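Local coordinates for ferric uptake regulation protein (Vibrio cholerae, PDB 2W57), which probably acts as a metal-responsive repressor, a dimer that binds DNA to control the transcription of iron-uptake genes, at residues L20-V25 with E37-K42; H88-C93 with G97-F102; V25-E30 with F80-Q85. All blocks are in the same frame, centred on the assembly; numbering follows the deposited sequence.

Contact 1. Residues L20-V25 with E37-K42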
loop_
_atom_site.group_PDB
_atom_site.type_symbol
_atom_site.label_atom_id
_atom_site.label_comp_id
_atom_site.label_asym_id
_atom_site.label_seq_id
_atom_site.Cartn_x
_atom_site.Cartn_y
_atom_site.Cartn_z
ATOM N N LEU A 20 1.781 7.864 25.263
ATOM C CA LEU A 20 2.161 9.290 25.320
ATOM C C LEU A 20 3.452 9.603 24.565
ATOM O O LEU A 20 3.529 10.586 23.824
ATOM C CB LEU A 20 2.315 9.766 26.775
ATOM C CG LEU A 20 1.097 9.815 27.706
ATOM C CD1 LEU A 20 1.527 10.227 29.094
ATOM C CD2 LEU A 20 -0.008 10.740 27.188
ATOM N N LYS A 21 4.449 8.748 24.770
ATOM C CA LYS A 21 5.787 8.915 24.235
ATOM C C LYS A 21 5.841 8.700 22.741
ATOM O O LYS A 21 6.658 9.310 22.051
ATOM C CB LYS A 21 6.742 7.934 24.918
ATOM C CG LYS A 21 7.129 8.358 26.321
ATOM C CD LYS A 21 8.151 7.405 26.907
ATOM C CE LYS A 21 8.534 7.816 28.318
ATOM N NZ LYS A 21 9.503 8.923 28.310
ATOM N N ILE A 22 4.983 7.817 22.245
ATOM C CA ILE A 22 4.908 7.563 20.820
ATOM C C ILE A 22 4.112 8.678 20.166
ATOM O O ILE A 22 4.434 9.087 19.058
ATOM C CB ILE A 22 4.301 6.172 20.514
ATOM C CG1 ILE A 22 5.315 5.081 20.891
ATOM C CG2 ILE A 22 3.891 6.072 19.048
ATOM C CD1 ILE A 22 4.803 3.684 20.820
ATOM N N LEU A 23 3.085 9.180 20.849
ATOM C CA LEU A 23 2.302 10.287 20.303
ATOM C C LEU A 23 3.143 11.568 20.237
ATOM O O LEU A 23 3.179 12.242 19.208
ATOM C CB LEU A 23 1.017 10.500 21.110
ATOM C CG LEU A 23 0.032 11.605 20.709
ATOM C CD1 LEU A 23 -0.468 11.428 19.277
ATOM C CD2 LEU A 23 -1.140 11.624 21.686
ATOM N N GLU A 24 3.811 11.892 21.342
ATOM C CA GLU A 24 4.827 12.935 21.378
ATOM C C GLU A 24 5.685 12.906 20.104
ATOM O O GLU A 24 5.809 13.912 19.406
ATOM C CB GLU A 24 5.708 12.698 22.595
ATOM C CG GLU A 24 6.483 13.884 23.121
ATOM C CD GLU A 24 6.758 13.742 24.629
ATOM O OE1 GLU A 24 7.595 14.509 25.187
ATOM O OE2 GLU A 24 6.122 12.855 25.262
ATOM N N VAL A 25 6.258 11.748 19.783
ATOM C CA VAL A 25 7.110 11.657 18.607
ATOM C C VAL A 25 6.344 11.988 17.348
ATOM O O VAL A 25 6.836 12.750 16.510
ATOM C CB VAL A 25 7.811 10.285 18.464
ATOM C CG1 VAL A 25 8.414 10.137 17.068
ATOM C CG2 VAL A 25 8.901 10.122 19.536
ATOM N N GLU A 37 9.487 1.485 12.199
ATOM C CA GLU A 37 10.920 1.268 12.435
ATOM C C GLU A 37 11.600 2.586 12.739
ATOM O O GLU A 37 12.380 2.697 13.684
ATOM C CB GLU A 37 11.588 0.612 11.228
ATOM C CG GLU A 37 11.116 -0.819 10.931
ATOM C CD GLU A 37 9.725 -0.925 10.248
ATOM O OE1 GLU A 37 9.194 0.077 9.690
ATOM O OE2 GLU A 37 9.158 -2.044 10.278
ATOM N N GLU A 38 11.278 3.596 11.939
ATOM C CA GLU A 38 11.898 4.897 12.081
ATOM C C GLU A 38 11.486 5.460 13.424
ATOM O O GLU A 38 12.323 5.994 14.157
ATOM C CB GLU A 38 11.498 5.827 10.934
ATOM C CG GLU A 38 12.141 5.501 9.588
ATOM C CD GLU A 38 11.273 5.919 8.381
ATOM O OE1 GLU A 38 10.127 6.413 8.565
ATOM O OE2 GLU A 38 11.729 5.728 7.227
ATOM N N LEU A 39 10.206 5.301 13.750
ATOM C CA LEU A 39 9.654 5.746 15.028
ATOM C C LEU A 39 10.334 5.058 16.232
ATOM O O LEU A 39 10.650 5.695 17.244
ATOM C CB LEU A 39 8.136 5.522 15.015
ATOM C CG LEU A 39 7.202 5.774 16.210
ATOM C CD1 LEU A 39 7.744 6.809 17.173
ATOM C CD2 LEU A 39 5.795 6.145 15.706
ATOM N N TYR A 40 10.548 3.755 16.108
ATOM C CA TYR A 40 11.311 2.985 17.086
ATOM C C TYR A 40 12.722 3.549 17.237
ATOM O O TYR A 40 13.154 3.809 18.364
ATOM C CB TYR A 40 11.343 1.507 16.679
ATOM C CG TYR A 40 12.402 0.678 17.355
ATOM C CD1 TYR A 40 12.292 0.351 18.705
ATOM C CD2 TYR A 40 13.511 0.220 16.649
ATOM C CE1 TYR A 40 13.254 -0.398 19.345
ATOM C CE2 TYR A 40 14.499 -0.539 17.287
ATOM C CZ TYR A 40 14.350 -0.846 18.641
ATOM O OH TYR A 40 15.293 -1.611 19.290
ATOM N N LYS A 41 13.426 3.747 16.115
ATOM C CA LYS A 41 14.792 4.307 16.132
ATOM C C LYS A 41 14.907 5.689 16.784
ATOM O O LYS A 41 15.895 5.967 17.459
ATOM C CB LYS A 41 15.410 4.331 14.731
ATOM C CG LYS A 41 16.262 3.086 14.403
ATOM C CD LYS A 41 16.717 3.068 12.939
ATOM C CE LYS A 41 15.668 2.434 12.050
ATOM N NZ LYS A 41 15.547 3.133 10.726
ATOM N N LYS A 42 13.906 6.541 16.569
ATOM C CA LYS A 42 13.834 7.865 17.175
ATOM C C LYS A 42 13.778 7.712 18.693
ATOM O O LYS A 42 14.556 8.319 19.421
ATOM C CB LYS A 42 12.570 8.580 16.704
ATOM C CG LYS A 42 12.796 9.988 16.211
ATOM C CD LYS A 42 13.059 9.980 14.691
ATOM C CE LYS A 42 13.299 11.394 14.128
ATOM N NZ LYS A 42 12.998 11.418 12.666
#
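The helix that presents Leu39 to Ile22 and Val25 is braced by a backbone hydrogen bond from Lys41 N to Glu37 O at 2.8 Å, and in the partner helix the backbone hydrogen bond from Glu24 N to Leu20 O has the same length. What passes between the helices is apolar. Leu39 sets CG anti to its backbone N (chi1 176°) and spreads its two methyls over separate neighbours: CD1 lies 3.4 Å from Val25 CG1, while CD2 stands 3.8 Å from Ile22 CG2. The Leu39 side chain runs about perpendicular to that of Ile22 and at a slant to that of Val25. At the margin Lys42 lends only its aliphatic base, with CB 4.5 Å from Val25 CG1. The segment axes pass 10.6 Å apart at 106°, consistent with a small contact confined to these few residues. As in other Fur proteins, these helices probably belong to the N-terminal winged-helix DNA-binding domain. Helix 52-64 adds to the cluster, with Val58 on Ile22 and with Val55 and Leu59 on Leu39. Outside the apolar part, the Glu38 carboxylate is held twice, by a salt bridge to Lys77 and by a hydrogen bond from Ser35 N.

Contact 2. Residues H88-C93 with G97-F102. With ZN (zinc ion), chain D; ZN (zinc ion), chain C.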
loop_
_atom_site.group_PDB
_atom_site.type_symbol
_atom_site.label_atom_id
_atom_site.label_comp_id
_atom_site.label_asym_id
_atom_site.label_seq_id
_atom_site.Cartn_x
_atom_site.Cartn_y
_atom_site.Cartn_z
ATOM N N HIS A 88 -4.433 14.975 1.085
ATOM C CA HIS A 88 -3.249 15.064 0.231
ATOM C C HIS A 88 -2.853 13.704 -0.393
ATOM O O HIS A 88 -3.365 12.641 -0.019
ATOM C CB HIS A 88 -2.076 15.747 0.959
ATOM C CG HIS A 88 -1.642 15.046 2.210
ATOM N ND1 HIS A 88 -2.356 15.105 3.387
ATOM C CD2 HIS A 88 -0.554 14.284 2.469
ATOM C CE1 HIS A 88 -1.732 14.403 4.316
ATOM N NE2 HIS A 88 -0.634 13.898 3.786
ATOM N N ASP A 89 -1.967 13.769 -1.379
ATOM C CA ASP A 89 -1.370 12.590 -1.976
ATOM C C ASP A 89 0.121 12.668 -1.740
ATOM O O ASP A 89 0.591 13.630 -1.131
ATOM C CB ASP A 89 -1.714 12.524 -3.456
ATOM C CG ASP A 89 -3.190 12.412 -3.673
ATOM O OD1 ASP A 89 -3.795 11.495 -3.074
ATOM O OD2 ASP A 89 -3.753 13.248 -4.407
ATOM N N HIS A 90 0.867 11.665 -2.191
ATOM C CA HIS A 90 2.245 11.542 -1.744
ATOM C C HIS A 90 3.224 11.307 -2.858
ATOM O O HIS A 90 3.001 10.503 -3.751
ATOM C CB HIS A 90 2.383 10.450 -0.677
ATOM C CG HIS A 90 1.378 10.552 0.430
ATOM N ND1 HIS A 90 0.078 10.105 0.298
ATOM C CD2 HIS A 90 1.479 11.050 1.685
ATOM C CE1 HIS A 90 -0.578 10.328 1.424
ATOM N NE2 HIS A 90 0.251 10.896 2.284
ATOM N N LEU A 91 4.315 12.042 -2.786
ATOM C CA LEU A 91 5.436 11.859 -3.669
ATOM C C LEU A 91 6.552 11.368 -2.764
ATOM O O LEU A 91 6.831 11.970 -1.736
ATOM C CB LEU A 91 5.767 13.192 -4.342
ATOM C CG LEU A 91 6.998 13.403 -5.219
ATOM C CD1 LEU A 91 6.892 12.637 -6.517
ATOM C CD2 LEU A 91 7.157 14.899 -5.484
ATOM N N VAL A 92 7.166 10.254 -3.120
ATOM C CA VAL A 92 8.095 9.598 -2.221
ATOM C C VAL A 92 9.455 9.464 -2.889
ATOM O O VAL A 92 9.545 8.977 -4.026
ATOM C CB VAL A 92 7.545 8.218 -1.825
ATOM C CG1 VAL A 92 8.462 7.502 -0.854
ATOM C CG2 VAL A 92 6.151 8.366 -1.243
ATOM N N CYS A 93 10.505 9.924 -2.199
ATOM C CA CYS A 93 11.887 9.731 -2.657
ATOM C C CYS A 93 12.319 8.349 -2.236
ATOM O O CYS A 93 12.174 7.969 -1.070
ATOM C CB CYS A 93 12.868 10.745 -2.064
ATOM S SG CYS A 93 12.544 12.488 -2.411
ATOM N N GLY A 97 14.365 9.026 2.055
ATOM C CA GLY A 97 13.298 8.852 3.047
ATOM C C GLY A 97 12.480 10.127 3.224
ATOM O O GLY A 97 12.109 10.497 4.350
ATOM N N GLU A 98 12.208 10.788 2.098
ATOM C CA GLU A 98 11.541 12.082 2.063
ATOM C C GLU A 98 10.159 11.948 1.401
ATOM O O GLU A 98 10.039 11.356 0.329
ATOM C CB GLU A 98 12.448 13.091 1.339
ATOM C CG GLU A 98 11.870 14.489 1.081
ATOM C CD GLU A 98 11.548 15.284 2.344
ATOM O OE1 GLU A 98 11.753 14.763 3.465
ATOM O OE2 GLU A 98 11.082 16.445 2.206
ATOM N N VAL A 99 9.125 12.474 2.063
ATOM C CA VAL A 99 7.738 12.373 1.584
ATOM C C VAL A 99 7.135 13.765 1.346
ATOM O O VAL A 99 6.883 14.505 2.288
ATOM C CB VAL A 99 6.823 11.596 2.576
ATOM C CG1 VAL A 99 5.422 11.429 2.006
ATOM C CG2 VAL A 99 7.408 10.242 2.920
ATOM N N ILE A 100 6.904 14.112 0.084
ATOM C CA ILE A 100 6.243 15.368 -0.245
ATOM C C ILE A 100 4.725 15.167 -0.399
ATOM O O ILE A 100 4.272 14.238 -1.077
ATOM C CB ILE A 100 6.854 16.042 -1.501
ATOM C CG1 ILE A 100 8.303 16.467 -1.252
ATOM C CG2 ILE A 100 6.040 17.270 -1.907
ATOM C CD1 ILE A 100 9.344 15.496 -1.774
ATOM N N GLU A 101 3.955 16.035 0.252
ATOM C CA GLU A 101 2.506 16.053 0.111
ATOM C C GLU A 101 2.147 16.977 -1.034
ATOM O O GLU A 101 2.770 18.024 -1.196
ATOM C CB GLU A 101 1.843 16.592 1.376
ATOM C CG GLU A 101 2.304 15.955 2.662
ATOM C CD GLU A 101 1.542 16.477 3.854
ATOM O OE1 GLU A 101 0.970 17.577 3.751
ATOM O OE2 GLU A 101 1.513 15.795 4.899
ATOM N N PHE A 102 1.148 16.601 -1.824
ATOM C CA PHE A 102 0.610 17.489 -2.849
ATOM C C PHE A 102 -0.882 17.253 -3.025
ATOM O O PHE A 102 -1.409 16.221 -2.610
ATOM C CB PHE A 102 1.356 17.326 -4.184
ATOM C CG PHE A 102 1.098 16.009 -4.880
ATOM C CD1 PHE A 102 1.849 14.876 -4.565
ATOM C CD2 PHE A 102 0.109 15.905 -5.856
ATOM C CE1 PHE A 102 1.616 13.659 -5.205
ATOM C CE2 PHE A 102 -0.130 14.692 -6.500
ATOM C CZ PHE A 102 0.628 13.566 -6.169
HETATM ZN ZN ZN D . 0.369 12.151 4.279
HETATM ZN ZN ZN C . -5.690 13.065 -4.269
#
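Leu91, Ile100 and Phe102 form the apolar centre on one face of this antiparallel pair. Leu91 and Ile100 lie side by side and point the same way, with Leu91 CD2 4.2 Å from Ile100 CB. With CG between its backbone N and carbonyl carbon (chi1 70°), Phe102 turns its ring onto strand 89-93: Asp89 CB sits over one ring face, 4.0 Å from the centroid in a CH-pi contact, and Leu91 N comes up in plane at the edge. Val120, Tyr118 and Ile114 of the second subunit pack on Leu91, Ile100 and Phe102 respectively, which places this face at the dimer interface. Reciprocal backbone hydrogen bonds join Asp89 with Phe102 and Leu91 with Ile100; one of them, Leu91 N to Ile100 O, spans 2.8 Å. Cys93 N adds a nearly straight hydrogen bond to Glu98 O (179°), and Cys93 SG forms a disulfide with Cys133. The opposite face carries Val99 CG1 at the edge of the His90 ring, 4.0 Å from CD2. Farther out the Glu101 carboxylate stacks over the His88 ring, the planes 28° apart. Its OE2 is 3.1 Å from His88 NE2, which has no proton to offer because it binds zinc at 2.1 Å; the nearby carboxylate may add negative potential beside the metal. His90 NE2 joins the same ion at 2.4 Å, while Asp89, on the other face, binds a second zinc with His87, Glu108 and His125. The arrangement is a beta hairpin in the dimerisation part of a Fur repressor, its first strand feeding two zinc sites.

Contact 3. Residues V25-E30 with F80-Q85. With ZN (zinc ion), chain D.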
loop_
_atom_site.group_PDB
_atom_site.type_symbol
_atom_site.label_atom_id
_atom_site.label_comp_id
_atom_site.label_asym_id
_atom_site.label_seq_id
_atom_site.Cartn_x
_atom_site.Cartn_y
_atom_site.Cartn_z
ATOM N N VAL A 25 6.258 11.748 19.783
ATOM C CA VAL A 25 7.110 11.657 18.607
ATOM C C VAL A 25 6.344 11.988 17.348
ATOM O O VAL A 25 6.836 12.750 16.510
ATOM C CB VAL A 25 7.811 10.285 18.464
ATOM C CG1 VAL A 25 8.414 10.137 17.068
ATOM C CG2 VAL A 25 8.901 10.122 19.536
ATOM N N LEU A 26 5.136 11.440 17.227
ATOM C CA LEU A 26 4.313 11.636 16.034
ATOM C C LEU A 26 4.017 13.104 15.744
ATOM O O LEU A 26 3.792 13.479 14.591
ATOM C CB LEU A 26 3.023 10.822 16.131
ATOM C CG LEU A 26 3.208 9.332 15.817
ATOM C CD1 LEU A 26 2.012 8.514 16.246
ATOM C CD2 LEU A 26 3.512 9.142 14.346
ATOM N N GLN A 27 4.062 13.925 16.792
ATOM C CA GLN A 27 3.787 15.360 16.696
ATOM C C GLN A 27 4.971 16.232 16.283
ATOM O O GLN A 27 4.778 17.402 15.980
ATOM C CB GLN A 27 3.228 15.872 18.018
ATOM C CG GLN A 27 1.779 15.538 18.219
ATOM C CD GLN A 27 1.425 15.458 19.676
ATOM O OE1 GLN A 27 2.277 15.198 20.518
ATOM N NE2 GLN A 27 0.163 15.667 19.988
ATOM N N GLN A 28 6.180 15.674 16.282
ATOM C CA GLN A 28 7.381 16.429 15.924
ATOM C C GLN A 28 7.350 16.775 14.429
ATOM O O GLN A 28 7.079 15.911 13.600
ATOM C CB GLN A 28 8.654 15.661 16.297
ATOM C CG GLN A 28 8.967 15.585 17.819
ATOM C CD GLN A 28 10.049 14.531 18.160
ATOM O OE1 GLN A 28 10.622 13.894 17.263
ATOM N NE2 GLN A 28 10.326 14.347 19.462
ATOM N N PRO A 29 7.599 18.056 14.085
ATOM C CA PRO A 29 7.487 18.559 12.707
ATOM C C PRO A 29 8.086 17.627 11.648
ATOM O O PRO A 29 7.509 17.457 10.569
ATOM C CB PRO A 29 8.283 19.863 12.760
ATOM C CG PRO A 29 8.131 20.326 14.165
ATOM C CD PRO A 29 8.010 19.116 15.027
ATOM N N GLU A 30 9.229 17.022 11.972
ATOM C CA GLU A 30 9.999 16.194 11.031
ATOM C C GLU A 30 9.605 14.720 11.036
ATOM O O GLU A 30 10.208 13.918 10.317
ATOM C CB GLU A 30 11.505 16.314 11.325
ATOM C CG GLU A 30 11.959 15.647 12.636
ATOM C CD GLU A 30 11.715 16.503 13.901
ATOM O OE1 GLU A 30 11.239 17.657 13.793
ATOM O OE2 GLU A 30 12.009 16.010 15.017
ATOM N N PHE A 80 3.114 6.048 8.845
ATOM C CA PHE A 80 2.010 6.584 9.594
ATOM C C PHE A 80 2.125 8.105 9.650
ATOM O O PHE A 80 3.200 8.669 9.459
ATOM C CB PHE A 80 2.007 5.993 11.004
ATOM C CG PHE A 80 1.887 4.479 11.044
ATOM C CD1 PHE A 80 0.669 3.874 11.342
ATOM C CD2 PHE A 80 2.999 3.663 10.808
ATOM C CE1 PHE A 80 0.552 2.488 11.402
ATOM C CE2 PHE A 80 2.894 2.273 10.854
ATOM C CZ PHE A 80 1.664 1.681 11.149
ATOM N N GLU A 81 1.001 8.756 9.903
ATOM C CA GLU A 81 0.928 10.198 10.063
ATOM C C GLU A 81 -0.306 10.445 10.910
ATOM O O GLU A 81 -1.169 9.571 10.998
ATOM C CB GLU A 81 0.811 10.915 8.706
ATOM C CG GLU A 81 -0.302 10.399 7.783
ATOM C CD GLU A 81 -0.534 11.289 6.564
ATOM O OE1 GLU A 81 -0.611 12.529 6.743
ATOM O OE2 GLU A 81 -0.651 10.764 5.426
ATOM N N LEU A 82 -0.371 11.614 11.548
ATOM C CA LEU A 82 -1.546 12.007 12.311
ATOM C C LEU A 82 -2.638 12.350 11.324
ATOM O O LEU A 82 -2.351 12.883 10.255
ATOM C CB LEU A 82 -1.236 13.215 13.194
ATOM C CG LEU A 82 -0.314 12.965 14.398
ATOM C CD1 LEU A 82 0.365 14.256 14.854
ATOM C CD2 LEU A 82 -1.061 12.297 15.569
ATOM N N SER A 83 -3.883 12.031 11.671
ATOM C CA SER A 83 -5.032 12.303 10.803
ATOM C C SER A 83 -5.261 13.795 10.569
ATOM O O SER A 83 -4.885 14.623 11.394
ATOM C CB SER A 83 -6.303 11.688 11.394
ATOM O OG SER A 83 -6.168 10.289 11.527
ATOM N N THR A 84 -5.850 14.118 9.418
ATOM C CA THR A 84 -6.411 15.443 9.122
ATOM C C THR A 84 -7.538 15.278 8.103
ATOM O O THR A 84 -7.532 14.332 7.323
ATOM C CB THR A 84 -5.359 16.447 8.549
ATOM O OG1 THR A 84 -4.583 15.806 7.529
ATOM C CG2 THR A 84 -4.419 16.983 9.646
ATOM N N GLN A 85 -8.504 16.196 8.114
ATOM C CA GLN A 85 -9.529 16.283 7.064
ATOM C C GLN A 85 -8.915 16.753 5.733
ATOM O O GLN A 85 -9.390 16.374 4.655
ATOM C CB GLN A 85 -10.646 17.242 7.472
ATOM C CG GLN A 85 -11.241 17.019 8.880
ATOM C CD GLN A 85 -12.153 18.180 9.336
ATOM O OE1 GLN A 85 -12.681 18.943 8.513
ATOM N NE2 GLN A 85 -12.337 18.309 10.654
HETATM ZN ZN ZN D . 0.369 12.151 4.279
HETATM O O HOH W 1 2.200 13.513 11.630
#
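Leu82 makes the direct touch on 25-30: its CD1 lies 3.5 Å from Leu26 O and 3.9 Å from Gln27 CG. A second apolar approach brings Leu26 CB to 4.3 Å from Leu82 CG. Leu82 turns CG anti to its carbonyl carbon (chi1 -71°), which lays the isobutyl group against the carbonyl of Leu26 and, at a slant, the Gln27 chain. A water adds a polar link between the segments, accepting from Leu82 N at 3.2 Å and giving Leu26 O a bond that is weak.

In the next shell, Leu26 is seated among Leu39, Leu59, Phe62 and Val68, between helices 36-45 and 52-64 and strand 68-72, so the residue facing Leu82 belongs to the domain core as well. Beyond its CG, Gln27 leads off to a hydrogen bond with Asn4. Backbone hydrogen bonds of Phe80 with Ile34 and of Glu81 with Thr69 hold the strand in its sheet, and along it Leu82 points toward the helix and Glu81 away. Glu81 places CG between its backbone N and carbonyl carbon (chi1 52°) and then runs extended, carrying OE2 to 2.1 Å from zinc, while OE1 stays at a longer 2.7 Å. His33, His88 and His90 complete that site, and His71 NE2 hydrogen-bonds to Glu81 OE2, a second-shell tie on the ligating oxygen.

Chemically, the strand end is two-sided: a mainly apolar join, with at most a weak water link, on one side and a metal-bound carboxylate on the other. Adjacent residues thus couple zinc ligation to packing on the helix, which would be consistent with metal-dependent regulation in this family but does not show it.

In the fold
Contacts 1 and 3 share Val25 on helix 17-26, and their centres are about 11 Å apart. They merge in one apolar core, where Leu39 CD2 lies 4.0 Å from Leu26 CD2 and Leu23 CD1 lies 3.9 Å from Leu82 CD2. Contact 3 meets contact 2 through metal: Glu81 from one and His88 and His90 from the other bind the same zinc, with His90 NE2 3.3 Å from Glu81 OE2 and the contact centres about 14 Å apart. Contacts 1 and 2 do not touch; their centres are about 20 Å apart. The zinc shared by contacts 2 and 3 links strand 78-82, which packs on the helices, to the hairpin at the dimer interface.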